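Local coordinates for protein putative transcriptional regulator (Bacteroides thetaiotaomicron, PDB 3IC7) that probably acts as a DNA-binding transcription regulator of the GntR family, with a winged helix-turn-helix domain, at residues A[30-35]-A[75-80]; A[62-67]-A[81-86]. One frame throughout, in Å; residues are numbered along the deposited sequence.

Interaction 1: A[30-35]-A[75-80]; sequences EEEGRI and VASGAK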
ATOM      1  N   GLU A  30     -11.832  12.379  -9.952  1.00 78.68           N
ATOM      2  CA  GLU A  30     -12.076  13.463  -9.005  1.00 76.18           C
ATOM      3  C   GLU A  30     -11.589  13.144  -7.569  1.00 78.99           C
ATOM      4  O   GLU A  30     -11.527  11.984  -7.163  1.00 81.67           O
ATOM      5  CB  GLU A  30     -13.564  13.760  -9.040  1.00 70.69           C
ATOM      6  CG  GLU A  30     -14.112  13.428 -10.409  1.00 71.20           C
ATOM      7  CD  GLU A  30     -15.635  13.440 -10.485  1.00 81.53           C
ATOM      8  OE1 GLU A  30     -16.148  13.002 -11.547  1.00 85.43           O
ATOM      9  OE2 GLU A  30     -16.316  13.880  -9.510  1.00 74.80           O
ATOM     10  N   GLU A  31     -11.225  14.159  -6.798  1.00 75.44           N
ATOM     11  CA  GLU A  31     -10.838  13.899  -5.420  1.00 72.09           C
ATOM     12  C   GLU A  31     -12.100  13.568  -4.689  1.00 72.32           C
ATOM     13  O   GLU A  31     -13.132  14.199  -4.929  1.00 75.06           O
ATOM     14  CB  GLU A  31     -10.201  15.130  -4.822  1.00 75.26           C
ATOM     15  CG  GLU A  31      -9.673  16.042  -5.875  1.00 71.80           C
ATOM     16  CD  GLU A  31      -8.211  16.287  -5.729  1.00 74.34           C
ATOM     17  OE1 GLU A  31      -7.807  16.929  -4.735  1.00 75.38           O
ATOM     18  OE2 GLU A  31      -7.461  15.843  -6.624  1.00 77.30           O
ATOM     19  N   GLU A  32     -12.037  12.564  -3.818  1.00 74.87           N
ATOM     20  CA  GLU A  32     -13.236  12.047  -3.124  1.00 77.75           C
ATOM     21  C   GLU A  32     -14.154  11.344  -4.094  1.00 74.03           C
ATOM     22  O   GLU A  32     -15.367  11.277  -3.914  1.00 73.15           O
ATOM     23  CB  GLU A  32     -13.989  13.156  -2.397  1.00 74.47           C
ATOM     24  CG  GLU A  32     -13.163  13.736  -1.261  1.00 79.69           C
ATOM     25  CD  GLU A  32     -12.307  12.687  -0.555  1.00 78.57           C
ATOM     26  OE1 GLU A  32     -12.863  11.695  -0.039  1.00 74.79           O
ATOM     27  OE2 GLU A  32     -11.069  12.852  -0.501  1.00 80.14           O
ATOM     28  N   GLY A  33     -13.530  10.840  -5.140  1.00 75.20           N
ATOM     29  CA  GLY A  33     -14.206  10.084  -6.155  1.00 80.46           C
ATOM     30  C   GLY A  33     -13.348   8.902  -6.545  1.00 89.08           C
ATOM     31  O   GLY A  33     -12.144   8.819  -6.229  1.00 83.83           O
ATOM     32  N   ARG A  34     -13.967   7.958  -7.248  1.00 98.41           N
ATOM     33  CA  ARG A  34     -13.502   6.577  -7.252  1.00102.60           C
ATOM     34  C   ARG A  34     -12.548   6.319  -8.413  1.00 93.63           C
ATOM     35  O   ARG A  34     -12.754   6.815  -9.521  1.00 81.78           O
ATOM     36  CB  ARG A  34     -14.688   5.612  -7.321  1.00 99.21           C
ATOM     37  CG  ARG A  34     -14.357   4.190  -6.898  1.00101.04           C
ATOM     38  CD  ARG A  34     -14.948   3.869  -5.536  1.00 98.94           C
ATOM     39  NE  ARG A  34     -16.261   3.240  -5.643  1.00121.52           N
ATOM     40  CZ  ARG A  34     -17.351   3.859  -6.083  1.00135.75           C
ATOM     41  NH1 ARG A  34     -17.289   5.128  -6.458  1.00133.00           N
ATOM     42  NH2 ARG A  34     -18.505   3.207  -6.146  1.00139.05           N
ATOM     43  N   ILE A  35     -11.502   5.540  -8.152  1.00 94.67           N
ATOM     44  CA  ILE A  35     -10.823   4.794  -9.204  1.00 99.92           C
ATOM     45  C   ILE A  35     -11.323   3.355  -9.271  1.00111.07           C
ATOM     46  O   ILE A  35     -11.565   2.723  -8.241  1.00112.93           O
ATOM     47  CB  ILE A  35      -9.297   4.788  -8.996  1.00 98.04           C
ATOM     48  CG1 ILE A  35      -8.954   4.321  -7.580  1.00 96.22           C
ATOM     49  CG2 ILE A  35      -8.718   6.169  -9.262  1.00 90.42           C
ATOM     50  CD1 ILE A  35      -7.598   4.785  -7.095  1.00 96.53           C
ATOM     51  N   VAL A  75      -9.969   8.717  -4.790  1.00 83.66           N
ATOM     52  CA  VAL A  75      -8.972   9.753  -4.794  1.00 86.51           C
ATOM     53  C   VAL A  75      -9.000  10.409  -3.412  1.00 83.67           C
ATOM     54  O   VAL A  75     -10.068  10.632  -2.847  1.00 78.09           O
ATOM     55  CB  VAL A  75      -9.238  10.755  -5.924  1.00 81.20           C
ATOM     56  CG1 VAL A  75      -8.139  11.799  -5.966  1.00 78.52           C
ATOM     57  CG2 VAL A  75      -9.326  10.011  -7.253  1.00 75.80           C
ATOM     58  N   ALA A  76      -7.816  10.670  -2.864  1.00 80.67           N
ATOM     59  CA  ALA A  76      -7.703  11.329  -1.576  1.00 78.46           C
ATOM     60  C   ALA A  76      -8.007  12.796  -1.753  1.00 76.50           C
ATOM     61  O   ALA A  76      -7.509  13.409  -2.696  1.00 76.13           O
ATOM     62  CB  ALA A  76      -6.305  11.165  -1.026  1.00 79.14           C
ATOM     63  N   SER A  77      -8.800  13.362  -0.842  1.00 74.64           N
ATOM     64  CA  SER A  77      -9.128  14.792  -0.883  1.00 75.50           C
ATOM     65  C   SER A  77      -7.885  15.665  -0.730  1.00 76.61           C
ATOM     66  O   SER A  77      -7.363  15.828   0.382  1.00 70.57           O
ATOM     67  CB  SER A  77     -10.141  15.161   0.193  1.00 72.60           C
ATOM     68  OG  SER A  77      -9.540  15.127   1.468  1.00 78.16           O
ATOM     69  N   GLY A  78      -7.452  16.236  -1.862  1.00 79.82           N
ATOM     70  CA  GLY A  78      -6.239  17.038  -1.993  1.00 75.20           C
ATOM     71  C   GLY A  78      -5.128  16.308  -2.747  1.00 79.64           C
ATOM     72  O   GLY A  78      -3.947  16.456  -2.417  1.00 81.50           O
ATOM     73  N   ALA A  79      -5.495  15.514  -3.756  1.00 84.61           N
ATOM     74  CA  ALA A  79      -4.540  14.610  -4.418  1.00 84.97           C
ATOM     75  C   ALA A  79      -3.720  15.306  -5.505  1.00 87.97           C
ATOM     76  O   ALA A  79      -2.489  15.172  -5.529  1.00 83.36           O
ATOM     77  CB  ALA A  79      -5.255  13.391  -4.985  1.00 86.72           C
ATOM     78  N   LYS A  80      -4.423  16.055  -6.378  1.00 94.26           N
ATOM     79  CA  LYS A  80      -3.848  16.767  -7.551  1.00 86.52           C
ATOM     80  C   LYS A  80      -2.649  17.638  -7.209  1.00 85.78           C
ATOM     81  O   LYS A  80      -2.023  18.183  -8.104  1.00 88.97           O
ATOM     82  CB  LYS A  80      -4.903  17.647  -8.292  1.00 84.90           C
ATOM     83  CG  LYS A  80      -5.873  16.929  -9.301  1.00 84.93           C
ATOM     84  CD  LYS A  80      -7.023  17.850  -9.815  1.00 77.09           C
ATOM     85  CE  LYS A  80      -8.200  17.084 -10.501  1.00 70.96           C
ATOM     86  NZ  LYS A  80      -8.726  15.924  -9.726  1.00 59.98           N
TER

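Interaction 2: A[62-67]-A[81-86]; sequences QEVIYN and MLIHSL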
ATOM      1  N   GLN A  62       1.246   6.187   0.513  1.00107.84           N
ATOM      2  CA  GLN A  62       1.808   7.484   0.155  1.00103.52           C
ATOM      3  C   GLN A  62       0.735   8.568   0.149  1.00106.80           C
ATOM      4  O   GLN A  62       1.028   9.744  -0.065  1.00105.38           O
ATOM      5  CB  GLN A  62       2.492   7.413  -1.212  1.00 97.84           C
ATOM      6  CG  GLN A  62       3.939   6.952  -1.158  1.00 96.42           C
ATOM      7  CD  GLN A  62       4.921   8.092  -1.350  1.00101.36           C
ATOM      8  OE1 GLN A  62       5.104   8.925  -0.462  1.00106.87           O
ATOM      9  NE2 GLN A  62       5.560   8.135  -2.513  1.00 95.24           N
ATOM     10  N   GLU A  63      -0.509   8.162   0.383  1.00108.95           N
ATOM     11  CA  GLU A  63      -1.542   9.086   0.837  1.00 99.84           C
ATOM     12  C   GLU A  63      -2.178   9.821  -0.337  1.00 92.67           C
ATOM     13  O   GLU A  63      -3.000  10.718  -0.148  1.00 88.94           O
ATOM     14  CB  GLU A  63      -0.963  10.090   1.835  1.00102.35           C
ATOM     15  CG  GLU A  63      -0.166   9.455   2.963  1.00106.42           C
ATOM     16  CD  GLU A  63      -0.015  10.373   4.160  1.00108.58           C
ATOM     17  OE1 GLU A  63       0.619   9.960   5.153  1.00104.58           O
ATOM     18  OE2 GLU A  63      -0.531  11.510   4.107  1.00105.06           O
ATOM     19  N   VAL A  64      -1.793   9.437  -1.550  1.00 99.91           N
ATOM     20  CA  VAL A  64      -2.439   9.942  -2.755  1.00 97.86           C
ATOM     21  C   VAL A  64      -3.753   9.216  -3.022  1.00 96.65           C
ATOM     22  O   VAL A  64      -4.397   9.435  -4.048  1.00 96.20           O
ATOM     23  CB  VAL A  64      -1.526   9.798  -3.986  1.00 99.97           C
ATOM     24  CG1 VAL A  64      -2.093  10.580  -5.162  1.00 92.20           C
ATOM     25  CG2 VAL A  64      -0.115  10.265  -3.658  1.00 96.79           C
ATOM     26  N   ILE A  65      -4.146   8.352  -2.091  1.00 94.87           N
ATOM     27  CA  ILE A  65      -5.249   7.427  -2.321  1.00 85.24           C
ATOM     28  C   ILE A  65      -5.577   6.634  -1.060  1.00 91.49           C
ATOM     29  O   ILE A  65      -4.798   6.618  -0.107  1.00100.22           O
ATOM     30  CB  ILE A  65      -4.934   6.447  -3.465  1.00 90.49           C
ATOM     31  CG1 ILE A  65      -6.212   5.747  -3.936  1.00 86.32           C
ATOM     32  CG2 ILE A  65      -3.895   5.428  -3.023  1.00 99.78           C
ATOM     33  CD1 ILE A  65      -5.992   4.326  -4.408  1.00 87.86           C
ATOM     34  N   TYR A  66      -6.732   5.978  -1.062  1.00 92.49           N
ATOM     35  CA  TYR A  66      -7.143   5.146   0.062  1.00 97.92           C
ATOM     36  C   TYR A  66      -8.272   4.201  -0.334  1.00 99.14           C
ATOM     37  O   TYR A  66      -8.970   4.432  -1.322  1.00 92.15           O
ATOM     38  CB  TYR A  66      -7.577   6.017   1.243  1.00 97.33           C
ATOM     39  CG  TYR A  66      -8.901   6.718   1.034  1.00 96.15           C
ATOM     40  CD1 TYR A  66      -8.959   8.092   0.843  1.00 92.08           C
ATOM     41  CD2 TYR A  66     -10.092   6.005   1.028  1.00 94.75           C
ATOM     42  CE1 TYR A  66     -10.166   8.737   0.651  1.00 91.15           C
ATOM     43  CE2 TYR A  66     -11.304   6.640   0.837  1.00 93.68           C
ATOM     44  CZ  TYR A  66     -11.335   8.006   0.650  1.00 92.82           C
ATOM     45  OH  TYR A  66     -12.540   8.643   0.459  1.00 90.38           O
ATOM     46  N   ASN A  67      -8.446   3.136   0.441  1.00102.05           N
ATOM     47  CA  ASN A  67      -9.465   2.135   0.151  1.00 96.70           C
ATOM     48  C   ASN A  67     -10.527   2.060   1.242  1.00 93.96           C
ATOM     49  O   ASN A  67     -10.274   1.553   2.335  1.00 95.14           O
ATOM     50  CB  ASN A  67      -8.823   0.761  -0.053  1.00 96.94           C
ATOM     51  CG  ASN A  67      -9.743  -0.377   0.342  1.00 94.09           C
ATOM     52  OD1 ASN A  67     -10.891  -0.443  -0.098  1.00 92.97           O
ATOM     53  ND2 ASN A  67      -9.242  -1.281   1.175  1.00 97.12           N
HETATM   54  N   MSE A  81      -2.327  17.784  -5.927  1.00 86.06           N
HETATM   55  CA  MSE A  81      -1.347  18.787  -5.517  1.00 89.03           C
HETATM   56  C   MSE A  81      -0.126  18.229  -4.835  1.00 90.21           C
HETATM   57  O   MSE A  81       0.989  18.766  -4.955  1.00 95.48           O
HETATM   58  CB  MSE A  81      -1.989  19.788  -4.577  1.00 93.27           C
HETATM   59  CG  MSE A  81      -2.345  21.108  -5.231  1.00 96.78           C
HETATM   60 SE   MSE A  81      -2.081  22.612  -3.995  1.00153.40          SE
HETATM   61  CE  MSE A  81      -2.364  21.723  -2.272  1.00101.21           C
ATOM     62  N   LEU A  82      -0.332  17.157  -4.092  1.00 90.16           N
ATOM     63  CA  LEU A  82       0.811  16.517  -3.505  1.00 91.75           C
ATOM     64  C   LEU A  82       1.647  15.939  -4.638  1.00 88.29           C
ATOM     65  O   LEU A  82       2.862  16.018  -4.607  1.00 90.33           O
ATOM     66  CB  LEU A  82       0.397  15.470  -2.466  1.00 97.20           C
ATOM     67  CG  LEU A  82      -0.431  14.236  -2.794  1.00 95.88           C
ATOM     68  CD1 LEU A  82       0.055  13.123  -1.888  1.00100.46           C
ATOM     69  CD2 LEU A  82      -1.897  14.504  -2.579  1.00 92.45           C
ATOM     70  N   ILE A  83       0.972  15.414  -5.657  1.00 89.01           N
ATOM     71  CA  ILE A  83       1.615  14.851  -6.839  1.00 86.73           C
ATOM     72  C   ILE A  83       2.516  15.870  -7.491  1.00 88.82           C
ATOM     73  O   ILE A  83       3.698  15.620  -7.725  1.00 88.82           O
ATOM     74  CB  ILE A  83       0.573  14.405  -7.911  1.00 87.06           C
ATOM     75  CG1 ILE A  83      -0.263  13.196  -7.438  1.00 86.47           C
ATOM     76  CG2 ILE A  83       1.278  14.127  -9.242  1.00 88.99           C
ATOM     77  CD1 ILE A  83      -1.505  12.917  -8.277  1.00 78.59           C
ATOM     78  N   HIS A  84       1.955  17.026  -7.797  1.00 85.90           N
ATOM     79  CA  HIS A  84       2.738  18.038  -8.459  1.00 89.11           C
ATOM     80  C   HIS A  84       4.028  18.287  -7.735  1.00 94.14           C
ATOM     81  O   HIS A  84       5.100  18.462  -8.357  1.00 89.03           O
ATOM     82  CB  HIS A  84       1.944  19.312  -8.541  1.00 88.36           C
ATOM     83  CG  HIS A  84       1.103  19.360  -9.760  1.00 93.59           C
ATOM     84  ND1 HIS A  84       0.089  20.287  -9.939  1.00100.88           N
ATOM     85  CD2 HIS A  84       1.102  18.582 -10.858  1.00 94.61           C
ATOM     86  CE1 HIS A  84      -0.481  20.074 -11.104  1.00101.34           C
ATOM     87  NE2 HIS A  84       0.108  19.045 -11.690  1.00100.01           N
ATOM     88  N   SER A  85       3.890  18.305  -6.408  1.00 92.56           N
ATOM     89  CA  SER A  85       5.007  18.501  -5.499  1.00 94.55           C
ATOM     90  C   SER A  85       5.976  17.347  -5.577  1.00 89.71           C
ATOM     91  O   SER A  85       7.142  17.540  -5.851  1.00 95.01           O
ATOM     92  CB  SER A  85       4.522  18.635  -4.060  1.00 93.31           C
ATOM     93  OG  SER A  85       5.659  18.744  -3.219  1.00103.10           O
ATOM     94  N   LEU A  86       5.485  16.144  -5.321  1.00 88.06           N
ATOM     95  CA  LEU A  86       6.305  14.943  -5.403  1.00 93.63           C
ATOM     96  C   LEU A  86       6.758  14.719  -6.839  1.00 95.46           C
ATOM     97  O   LEU A  86       7.620  13.886  -7.111  1.00 94.14           O
ATOM     98  CB  LEU A  86       5.541  13.714  -4.899  1.00 99.86           C
ATOM     99  CG  LEU A  86       4.437  13.792  -3.827  1.00102.45           C
ATOM    100  CD1 LEU A  86       3.939  12.395  -3.516  1.00 98.74           C
ATOM    101  CD2 LEU A  86       4.869  14.491  -2.540  1.00103.95           C
TER

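Interaction 1: A[30-35]-A[75-80]
This contact lies at the edge of the small antiparallel sheet of a winged-helix domain. It joins the lead-in to strand 34-35 to the end of strand 72-75 and the start of helix 79-88. Glu-30 opens a type II turn that runs to Gly-33 and brings the chain alongside Val-75. Glu-31 carries most of the polar contact. Its chain bends at chi2 (-121°) and sends the carboxylate across to the type II turn of residues 76-79 and the helix start. Glu-31 OE1 accepts two backbone N-H groups, from Gly-78 N at 3.0 Å and from Ala-79 N at 2.9 Å. Both donors stand well above the carboxylate plane. Glu-31 OE2 uses its syn lone pair for Lys-80 N, at 3.1 Å. Three backbone N-H groups thus hold the carboxylate and fix its rotation. The charge would probably be stabilised by this helix N-terminus. The Lys-80 side chain crosses that of Glu-31 obliquely and bends at chi4, so that its NZ makes a salt bridge to Glu-31 OE2, with a weak hydrogen bond at 3.4 Å. Lys-80 NZ also has weak hydrogen bonds to the carbonyls of Ile-24 and Tyr-29. At Glu-32 the backbone takes over, with Glu-32 N bonded to Val-75 O at 2.9 Å from above the carbonyl plane. The Glu-32 carboxylate has its partner outside the two segments: OE1 is hydrogen-bonded to Tyr-66 OH. Gly-33 O receives the N-H of Val-75 nearly along its C=O axis. Ile-35 then pairs its backbone with Phe-73, and its CG2 meets CG2 of Val-75 at 4.4 Å.

Interaction 2: A[62-67]-A[81-86]
In this winged-helix fold, the turn that leads from helix 53-60 into the wing hairpin packs against the helix that follows the wing. Residues 62-64 form the turn between helix 53-60 and strand 65-68, the first strand of the wing hairpin, and helix 79-88 packs against that turn. Glu-63 has positive phi (84°), as often found just after a helix end, and the chain then turns into the sheet. Val-64 comes next and points its side chain at the helix. Its two methyls share the work. CG1 is anti to the backbone N (chi1 -168°) and CG2 is anti to the carbonyl carbon. CG2 meets Leu-82 CD1 at 3.4 Å, where the two side chains cross obliquely. Leu-82 has CG in the crowded position between its backbone N and carbonyl carbon (chi1 62°). Its CD1 also lies 4.0 Å from Gln-62 O, so it sits against the backbone of the turn as well. CG1 of Val-64 touches both CG1 and CD1 of Ile-83, each at 3.9 Å, and these side chains cross at about a right angle. Ile-83 also packs on Cys-21, Ile-24 and Leu-25 of helix 15-25. Val-64 touches Leu-59 of helix 53-60. An alanine at Val-64 would lose the methyl contacts to Leu-82 and Ile-83 and would probably loosen the seat of helix 79-88 against the turn. No hydrogen bond crosses between the two segments. Their attachment therefore rests on apolar packing, which fixes no bond direction and depends on how the methyl groups fit.

In the fold
From the N terminus, helix 15-25 leads to segment 30-35, the first half of interaction 1. The chain then passes through helix 53-60 to segment 62-67, the first half of interaction 2. Strand 72-75 brings it back, and 75-80 closes the longer loop, of 39 intervening residues. Segment 81-86 follows directly and closes the shorter one, of 13. The two loops therefore cross rather than nest. Both contacts use helix 79-88 and reach the same sheet: interaction 1 at the start of the helix, interaction 2 about one turn further along it. They also touch directly, through packing of Ile-35 on Ile-65 and of Ala-76 beside Glu-63. Together they tie the start of helix 79-88 to the three-stranded sheet and to the turn after helix 53-60.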